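Local coordinates for myosin-17 (Arabidopsis thaliana, PDB 7KFL), which is a plant class XI myosin motor that probably moves cargo along actin, its globular tail serving as the cargo-binding domain, at residues A[174-179]-A[245-250]; A[182-186]-A[249-254]; A[171-175]-A[380-384]. One frame throughout, in Å; residues are numbered along the deposited sequence.

All three contacts use helix 150-186. Contacts 1 and 2 follow one another along the same seam with helix 236-260, their centres about 8 Å apart, and share F249 and I250. Contact 3 has its centre about 7 Å from that of contact 1 and about 14 Å from that of contact 2. It shares L174 and K175 with contact 1. There the loop 380-384 lies along both helices. Q245 joins contacts 1 and 3: OE1 takes a probable hydrogen bond from R171 NH1 at 2.7 Å, and NE2 probably gives one to S383 O. D380 packs on F249 at the edge of the seam. The seam is mainly apolar.

Contact 1 (A[174-179]-A[245-250]); sequences LKKEIS and QIFSFI
Q245 OE1 is gripped from helix 150-186, by a hydrogen bond from R171 NH1 and a weak one with Y167 OH. The backbone oxygen of Q245 touches K175 CE. The rest of the contact is mainly apolar. K175 is an aliphatic arm here: its chain is extended beyond CG and lies across one face of the F249 ring. K175 CG stands 4.2 Å from the ring centroid and 15° off the normal, a CH-pi contact. The same CG meets I246 CD1 at 3.5 Å. Helices 150-186 and 236-260 run in roughly the same direction. The two segments cross at -32° with their axes 10.8 Å apart, within the largely helical cargo-binding domain; 245-250 lies in the DIL domain. I178 meets the other branch of I246. I178 CG1 sits between the backbone N and the carbonyl carbon (chi1 71°), which leads CD1 to 3.7 Å from I246 CG2 and onto I250 CD1. I178 CG1 and S179 OG border the F249 ring near its plane, S179 OG 4.1 Å from F249 CZ. L174 meets the I246 tip, with L174 CG 3.8 Å from I246 CD1. Helix 205-231 closes the apolar layer, with L222 against I246 and Y225 against L174.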
loop_
_atom_site.group_PDB
_atom_site.type_symbol
_atom_site.label_atom_id
_atom_site.label_comp_id
_atom_site.label_asym_id
_atom_site.label_seq_id
_atom_site.Cartn_x
_atom_site.Cartn_y
_atom_site.Cartn_z
ATOM N N LEU A 174 1.136 4.158 -7.693
ATOM C CA LEU A 174 2.238 4.773 -6.904
ATOM C C LEU A 174 3.535 3.984 -7.136
ATOM O O LEU A 174 4.581 4.634 -7.325
ATOM C CB LEU A 174 1.839 4.808 -5.424
ATOM C CG LEU A 174 2.880 5.350 -4.443
ATOM C CD1 LEU A 174 3.497 6.650 -4.934
ATOM C CD2 LEU A 174 2.260 5.552 -3.070
ATOM N N LYS A 175 3.463 2.645 -7.136
ATOM C CA LYS A 175 4.603 1.731 -7.435
ATOM C C LYS A 175 5.198 2.076 -8.808
ATOM O O LYS A 175 6.433 2.159 -8.906
ATOM C CB LYS A 175 4.173 0.259 -7.413
ATOM C CG LYS A 175 4.035 -0.368 -6.030
ATOM C CD LYS A 175 3.922 -1.885 -6.049
ATOM C CE LYS A 175 3.600 -2.476 -4.689
ATOM N NZ LYS A 175 3.519 -3.958 -4.725
ATOM N N LYS A 176 4.347 2.272 -9.820
ATOM C CA LYS A 176 4.745 2.560 -11.226
ATOM C C LYS A 176 5.427 3.932 -11.311
ATOM O O LYS A 176 6.290 4.105 -12.197
ATOM C CB LYS A 176 3.513 2.504 -12.135
ATOM C CG LYS A 176 3.748 2.834 -13.605
ATOM C CD LYS A 176 2.490 3.306 -14.309
ATOM C CE LYS A 176 2.257 2.641 -15.650
ATOM N NZ LYS A 176 0.839 2.754 -16.074
ATOM N N GLU A 177 5.045 4.873 -10.443
ATOM C CA GLU A 177 5.549 6.273 -10.459
ATOM C C GLU A 177 6.948 6.337 -9.829
ATOM O O GLU A 177 7.790 7.080 -10.372
ATOM C CB GLU A 177 4.575 7.204 -9.734
ATOM C CG GLU A 177 4.783 8.669 -10.074
ATOM C CD GLU A 177 3.774 9.616 -9.450
ATOM O OE1 GLU A 177 2.567 9.474 -9.748
ATOM O OE2 GLU A 177 4.196 10.484 -8.657
ATOM N N ILE A 178 7.185 5.602 -8.735
ATOM C CA ILE A 178 8.468 5.643 -7.964
ATOM C C ILE A 178 9.411 4.531 -8.440
ATOM O O ILE A 178 10.558 4.508 -7.954
ATOM C CB ILE A 178 8.231 5.580 -6.439
ATOM C CG1 ILE A 178 7.755 4.204 -5.968
ATOM C CG2 ILE A 178 7.288 6.693 -6.000
ATOM C CD1 ILE A 178 7.557 4.103 -4.473
ATOM N N SER A 179 8.964 3.658 -9.352
ATOM C CA SER A 179 9.780 2.551 -9.921
ATOM C C SER A 179 10.948 3.128 -10.724
ATOM O O SER A 179 12.091 2.734 -10.498
ATOM C CB SER A 179 8.940 1.591 -10.741
ATOM O OG SER A 179 9.673 0.417 -11.067
ATOM N N GLN A 245 2.830 -1.221 2.431
ATOM C CA GLN A 245 3.002 -2.127 1.260
ATOM C C GLN A 245 3.958 -1.494 0.239
ATOM O O GLN A 245 4.657 -2.254 -0.455
ATOM C CB GLN A 245 1.647 -2.458 0.627
ATOM C CG GLN A 245 0.793 -3.387 1.479
ATOM C CD GLN A 245 -0.247 -4.136 0.680
ATOM O OE1 GLN A 245 -0.790 -3.632 -0.303
ATOM N NE2 GLN A 245 -0.541 -5.354 1.104
ATOM N N ILE A 246 3.991 -0.161 0.144
ATOM C CA ILE A 246 4.854 0.591 -0.819
ATOM C C ILE A 246 6.301 0.609 -0.307
ATOM O O ILE A 246 7.216 0.472 -1.140
ATOM C CB ILE A 246 4.297 2.008 -1.060
ATOM C CG1 ILE A 246 3.014 1.965 -1.894
ATOM C CG2 ILE A 246 5.344 2.913 -1.695
ATOM C CD1 ILE A 246 3.245 1.730 -3.370
ATOM N N PHE A 247 6.506 0.794 1.001
ATOM C CA PHE A 247 7.851 0.785 1.637
ATOM C C PHE A 247 8.427 -0.635 1.562
ATOM O O PHE A 247 9.654 -0.772 1.368
ATOM C CB PHE A 247 7.798 1.345 3.061
ATOM C CG PHE A 247 8.039 2.832 3.142
ATOM C CD1 PHE A 247 7.209 3.723 2.477
ATOM C CD2 PHE A 247 9.100 3.346 3.876
ATOM C CE1 PHE A 247 7.431 5.090 2.548
ATOM C CE2 PHE A 247 9.320 4.713 3.947
ATOM C CZ PHE A 247 8.486 5.583 3.282
ATOM N N SER A 248 7.566 -1.649 1.691
ATOM C CA SER A 248 7.868 -3.073 1.379
ATOM C C SER A 248 8.514 -3.165 -0.011
ATOM O O SER A 248 9.606 -3.750 -0.117
ATOM C CB SER A 248 6.629 -3.932 1.478
ATOM O OG SER A 248 6.615 -4.937 0.477
ATOM N N PHE A 249 7.871 -2.582 -1.026
ATOM C CA PHE A 249 8.349 -2.534 -2.435
ATOM C C PHE A 249 9.723 -1.850 -2.500
ATOM O O PHE A 249 10.631 -2.389 -3.163
ATOM C CB PHE A 249 7.310 -1.836 -3.318
ATOM C CG PHE A 249 7.783 -1.466 -4.699
ATOM C CD1 PHE A 249 7.877 -2.424 -5.697
ATOM C CD2 PHE A 249 8.115 -0.156 -5.007
ATOM C CE1 PHE A 249 8.303 -2.080 -6.972
ATOM C CE2 PHE A 249 8.542 0.185 -6.282
ATOM C CZ PHE A 249 8.634 -0.777 -7.262
ATOM N N ILE A 250 9.875 -0.701 -1.837
ATOM C CA ILE A 250 11.148 0.084 -1.807
ATOM C C ILE A 250 12.244 -0.788 -1.186
ATOM O O ILE A 250 13.333 -0.890 -1.787
ATOM C CB ILE A 250 10.965 1.418 -1.053
ATOM C CG1 ILE A 250 10.185 2.428 -1.900
ATOM C CG2 ILE A 250 12.306 1.984 -0.602
ATOM C CD1 ILE A 250 9.646 3.604 -1.119
#

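Contact 2 (A[182-186]-A[249-254]); sequences LGLCI and FINVQL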
loop_
_atom_site.group_PDB
_atom_site.type_symbol
_atom_site.label_atom_id
_atom_site.label_comp_id
_atom_site.label_asym_id
_atom_site.label_seq_id
_atom_site.Cartn_x
_atom_site.Cartn_y
_atom_site.Cartn_z
ATOM N N LEU A 182 13.633 4.840 -8.279
ATOM C CA LEU A 182 14.465 3.770 -7.665
ATOM C C LEU A 182 15.406 3.213 -8.741
ATOM O O LEU A 182 16.589 2.969 -8.427
ATOM C CB LEU A 182 13.549 2.687 -7.083
ATOM C CG LEU A 182 12.678 3.130 -5.907
ATOM C CD1 LEU A 182 11.589 2.108 -5.618
ATOM C CD2 LEU A 182 13.520 3.375 -4.664
ATOM N N GLY A 183 14.902 3.062 -9.971
ATOM C CA GLY A 183 15.697 2.720 -11.167
ATOM C C GLY A 183 16.928 3.602 -11.298
ATOM O O GLY A 183 17.999 3.066 -11.635
ATOM N N LEU A 184 16.786 4.907 -11.034
ATOM C CA LEU A 184 17.887 5.906 -11.134
ATOM C C LEU A 184 18.743 5.872 -9.858
ATOM O O LEU A 184 19.964 6.082 -9.978
ATOM C CB LEU A 184 17.299 7.302 -11.383
ATOM C CG LEU A 184 16.601 7.501 -12.730
ATOM C CD1 LEU A 184 15.877 8.836 -12.770
ATOM C CD2 LEU A 184 17.581 7.405 -13.888
ATOM N N CYS A 185 18.138 5.622 -8.691
ATOM C CA CYS A 185 18.850 5.437 -7.393
ATOM C C CYS A 185 19.833 4.262 -7.499
ATOM O O CYS A 185 20.965 4.400 -7.008
ATOM C CB CYS A 185 17.889 5.185 -6.236
ATOM S SG CYS A 185 17.039 6.672 -5.644
ATOM N N ILE A 186 19.411 3.158 -8.120
ATOM C CA ILE A 186 20.190 1.885 -8.230
ATOM C C ILE A 186 21.267 2.033 -9.317
ATOM O O ILE A 186 22.269 1.292 -9.250
ATOM C CB ILE A 186 19.238 0.694 -8.480
ATOM C CG1 ILE A 186 18.294 0.483 -7.293
ATOM C CG2 ILE A 186 20.006 -0.579 -8.805
ATOM C CD1 ILE A 186 17.100 -0.398 -7.592
ATOM N N PHE A 249 7.871 -2.582 -1.026
ATOM C CA PHE A 249 8.349 -2.534 -2.435
ATOM C C PHE A 249 9.723 -1.850 -2.500
ATOM O O PHE A 249 10.631 -2.389 -3.163
ATOM C CB PHE A 249 7.310 -1.836 -3.318
ATOM C CG PHE A 249 7.783 -1.466 -4.699
ATOM C CD1 PHE A 249 7.877 -2.424 -5.697
ATOM C CD2 PHE A 249 8.115 -0.156 -5.007
ATOM C CE1 PHE A 249 8.303 -2.080 -6.972
ATOM C CE2 PHE A 249 8.542 0.185 -6.282
ATOM C CZ PHE A 249 8.634 -0.777 -7.262
ATOM N N ILE A 250 9.875 -0.701 -1.837
ATOM C CA ILE A 250 11.148 0.084 -1.807
ATOM C C ILE A 250 12.244 -0.788 -1.186
ATOM O O ILE A 250 13.333 -0.890 -1.787
ATOM C CB ILE A 250 10.965 1.418 -1.053
ATOM C CG1 ILE A 250 10.185 2.428 -1.900
ATOM C CG2 ILE A 250 12.306 1.984 -0.602
ATOM C CD1 ILE A 250 9.646 3.604 -1.119
ATOM N N ASN A 251 11.955 -1.390 -0.031
ATOM C CA ASN A 251 12.886 -2.268 0.727
ATOM C C ASN A 251 13.413 -3.376 -0.192
ATOM O O ASN A 251 14.619 -3.662 -0.136
ATOM C CB ASN A 251 12.207 -2.889 1.948
ATOM C CG ASN A 251 13.132 -3.816 2.702
ATOM O OD1 ASN A 251 14.085 -3.368 3.332
ATOM N ND2 ASN A 251 12.865 -5.109 2.628
ATOM N N VAL A 252 12.520 -3.970 -0.988
ATOM C CA VAL A 252 12.799 -5.107 -1.913
ATOM C C VAL A 252 13.733 -4.626 -3.028
ATOM O O VAL A 252 14.773 -5.269 -3.237
ATOM C CB VAL A 252 11.484 -5.684 -2.474
ATOM C CG1 VAL A 252 11.703 -6.572 -3.691
ATOM C CG2 VAL A 252 10.714 -6.432 -1.399
ATOM N N GLN A 253 13.369 -3.540 -3.713
ATOM C CA GLN A 253 14.097 -3.008 -4.898
ATOM C C GLN A 253 15.542 -2.662 -4.516
ATOM O O GLN A 253 16.454 -3.021 -5.286
ATOM C CB GLN A 253 13.365 -1.789 -5.463
ATOM C CG GLN A 253 12.030 -2.132 -6.109
ATOM C CD GLN A 253 12.202 -3.059 -7.285
ATOM O OE1 GLN A 253 13.040 -2.838 -8.156
ATOM N NE2 GLN A 253 11.408 -4.117 -7.318
ATOM N N LEU A 254 15.737 -2.002 -3.369
ATOM C CA LEU A 254 17.062 -1.513 -2.904
ATOM C C LEU A 254 17.898 -2.676 -2.366
ATOM O O LEU A 254 19.092 -2.750 -2.719
ATOM C CB LEU A 254 16.867 -0.439 -1.829
ATOM C CG LEU A 254 16.218 0.861 -2.304
ATOM C CD1 LEU A 254 16.036 1.826 -1.140
ATOM C CD2 LEU A 254 17.030 1.510 -3.416
#
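L182 has CG anti to its carbonyl carbon (chi1 -66°) and CD1 carried outward (chi2 167°), which puts its branched end between the side chains of F249, I250, Q253 and L254. This is a knob-into-hole fit. L182 CD1 does most of the touching: it is 3.7 Å from F249 CE2 and 4.0 Å from I250 CG1. Its other branch, CD2, meets L254 CD2 at 4.2 Å, the two leucine chains crossing at about a right angle. CD1 approaches the F249 ring obliquely. Q253 CG, one turn on in the same helix, covers the ring face opposite K175. One turn after L182, I186 repeats the reach. Its chain is extended, and I186 CD1 comes to 3.6 Å from Q253 O, so a methyl group lies against the helix backbone. I186 CG1 also touches L254 CD2. No hydrogen bond joins the segments. They cross at -31° and run in roughly the same direction. Helix 205-231 packs against both of them: I218 touches L182, and W215 touches C185 and L254. I302 of helix 300-309 also touches L254, and I186 rests on R261, just after helix 236-260.

Contact 3 (A[171-175]-A[380-384]); sequences RDNLK and DDSSI
R171 brings its guanidinium up to the backbone of S382 and S383, and this is the close part of the contact. The arginine chain bends at chi3 (67°), which turns the group toward the loop. R171 NH1, which also holds Q245, reaches S383 O at 3.1 Å, an oxygen at the edge of the guanidinium and near its plane. The bond is weak, with an angle of 124° at the hydrogen. Q245 NE2 bonds the same S383 O. R171 NH2 makes a second weak bond, to S382 O at 3.4 Å. S382 CA lies over one face of the group, 4.0 Å from R171 CZ. R171 NE bonds D172 OD1 at 3.1 Å from above the carboxylate plane, as part of a salt bridge, and NH2 adds a weak bond to the same oxygen.

The loop braces itself. D381 OD1 accepts from S383 N at 3.2 Å, which forms an Asx turn. It also takes the S383 hydroxyl on its syn lone pair, with OG 2.6 Å from OD1. The two bonds would hold the D381 carboxylate in place.

The other part of the contact is looser. The extended K175 chain passes D380 at a slant. K175 NZ is 3.7 Å from D380 OD2, a long salt bridge, and nearly as close to D380 OD1, at 3.9 Å. S382 and S383 are exposed to solvent.

The loop 380-384 comes after helix 354-369 and before helix 388-393. On helix 236-260, S248 OG bonds D381 N, and D380 rests on S248 and F249, so the 380-384 loop spans helices 150-186 and 236-260.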
loop_
_atom_site.group_PDB
_atom_site.type_symbol
_atom_site.label_atom_id
_atom_site.label_comp_id
_atom_site.label_asym_id
_atom_site.label_seq_id
_atom_site.Cartn_x
_atom_site.Cartn_y
_atom_site.Cartn_z
ATOM N N ARG A 171 -2.272 1.860 -5.051
ATOM C CA ARG A 171 -0.962 1.309 -4.609
ATOM C C ARG A 171 -0.073 1.036 -5.828
ATOM O O ARG A 171 1.088 1.475 -5.817
ATOM C CB ARG A 171 -1.173 0.032 -3.788
ATOM C CG ARG A 171 0.108 -0.704 -3.421
ATOM C CD ARG A 171 -0.178 -2.125 -2.981
ATOM N NE ARG A 171 -0.679 -2.939 -4.082
ATOM C CZ ARG A 171 -1.232 -4.140 -3.955
ATOM N NH1 ARG A 171 -1.365 -4.699 -2.763
ATOM N NH2 ARG A 171 -1.653 -4.781 -5.031
ATOM N N ASP A 172 -0.594 0.327 -6.831
ATOM C CA ASP A 172 0.174 -0.098 -8.033
ATOM C C ASP A 172 0.531 1.142 -8.870
ATOM O O ASP A 172 1.663 1.186 -9.382
ATOM C CB ASP A 172 -0.572 -1.199 -8.803
ATOM C CG ASP A 172 -0.602 -2.552 -8.095
ATOM O OD1 ASP A 172 0.073 -2.699 -7.048
ATOM O OD2 ASP A 172 -1.307 -3.459 -8.590
ATOM N N ASN A 173 -0.370 2.128 -8.976
ATOM C CA ASN A 173 -0.115 3.421 -9.675
ATOM C C ASN A 173 1.079 4.141 -9.029
ATOM O O ASN A 173 1.918 4.682 -9.781
ATOM C CB ASN A 173 -1.334 4.351 -9.665
ATOM C CG ASN A 173 -2.379 4.001 -10.703
ATOM O OD1 ASN A 173 -2.217 3.056 -11.473
ATOM N ND2 ASN A 173 -3.466 4.756 -10.727
ATOM N N LEU A 174 1.136 4.158 -7.693
ATOM C CA LEU A 174 2.238 4.773 -6.904
ATOM C C LEU A 174 3.535 3.984 -7.136
ATOM O O LEU A 174 4.581 4.634 -7.325
ATOM C CB LEU A 174 1.839 4.808 -5.424
ATOM C CG LEU A 174 2.880 5.350 -4.443
ATOM C CD1 LEU A 174 3.497 6.650 -4.934
ATOM C CD2 LEU A 174 2.260 5.552 -3.070
ATOM N N LYS A 175 3.463 2.645 -7.136
ATOM C CA LYS A 175 4.603 1.731 -7.435
ATOM C C LYS A 175 5.198 2.076 -8.808
ATOM O O LYS A 175 6.433 2.159 -8.906
ATOM C CB LYS A 175 4.173 0.259 -7.413
ATOM C CG LYS A 175 4.035 -0.368 -6.030
ATOM C CD LYS A 175 3.922 -1.885 -6.049
ATOM C CE LYS A 175 3.600 -2.476 -4.689
ATOM N NZ LYS A 175 3.519 -3.958 -4.725
ATOM N N ASP A 380 7.996 -8.193 -2.483
ATOM C CA ASP A 380 7.107 -7.155 -1.893
ATOM C C ASP A 380 5.779 -7.803 -1.485
ATOM O O ASP A 380 5.547 -8.972 -1.853
ATOM C CB ASP A 380 6.888 -5.985 -2.859
ATOM C CG ASP A 380 6.293 -6.374 -4.205
ATOM O OD1 ASP A 380 5.440 -7.288 -4.237
ATOM O OD2 ASP A 380 6.692 -5.759 -5.213
ATOM N N ASP A 381 4.946 -7.053 -0.763
ATOM C CA ASP A 381 3.578 -7.459 -0.349
ATOM C C ASP A 381 2.578 -6.893 -1.364
ATOM O O ASP A 381 2.303 -5.678 -1.303
ATOM C CB ASP A 381 3.279 -6.986 1.076
ATOM C CG ASP A 381 1.979 -7.517 1.648
ATOM O OD1 ASP A 381 1.385 -8.418 1.018
ATOM O OD2 ASP A 381 1.571 -7.028 2.723
ATOM N N SER A 382 2.075 -7.738 -2.271
ATOM C CA SER A 382 1.057 -7.376 -3.292
ATOM C C SER A 382 -0.304 -7.965 -2.900
ATOM O O SER A 382 -1.227 -7.922 -3.735
ATOM C CB SER A 382 1.481 -7.818 -4.673
ATOM O OG SER A 382 1.187 -9.193 -4.885
ATOM N N SER A 383 -0.420 -8.478 -1.671
ATOM C CA SER A 383 -1.668 -9.038 -1.090
ATOM C C SER A 383 -2.616 -7.897 -0.698
ATOM O O SER A 383 -2.147 -6.753 -0.599
ATOM C CB SER A 383 -1.362 -9.911 0.100
ATOM O OG SER A 383 -1.088 -9.121 1.250
ATOM N N ILE A 384 -3.900 -8.207 -0.495
ATOM C CA ILE A 384 -4.889 -7.312 0.177
ATOM C C ILE A 384 -4.697 -7.494 1.681
ATOM O O ILE A 384 -4.966 -8.569 2.213
ATOM C CB ILE A 384 -6.331 -7.609 -0.296
ATOM C CG1 ILE A 384 -6.682 -6.844 -1.579
ATOM C CG2 ILE A 384 -7.350 -7.315 0.797
ATOM C CD1 ILE A 384 -5.698 -7.018 -2.715
#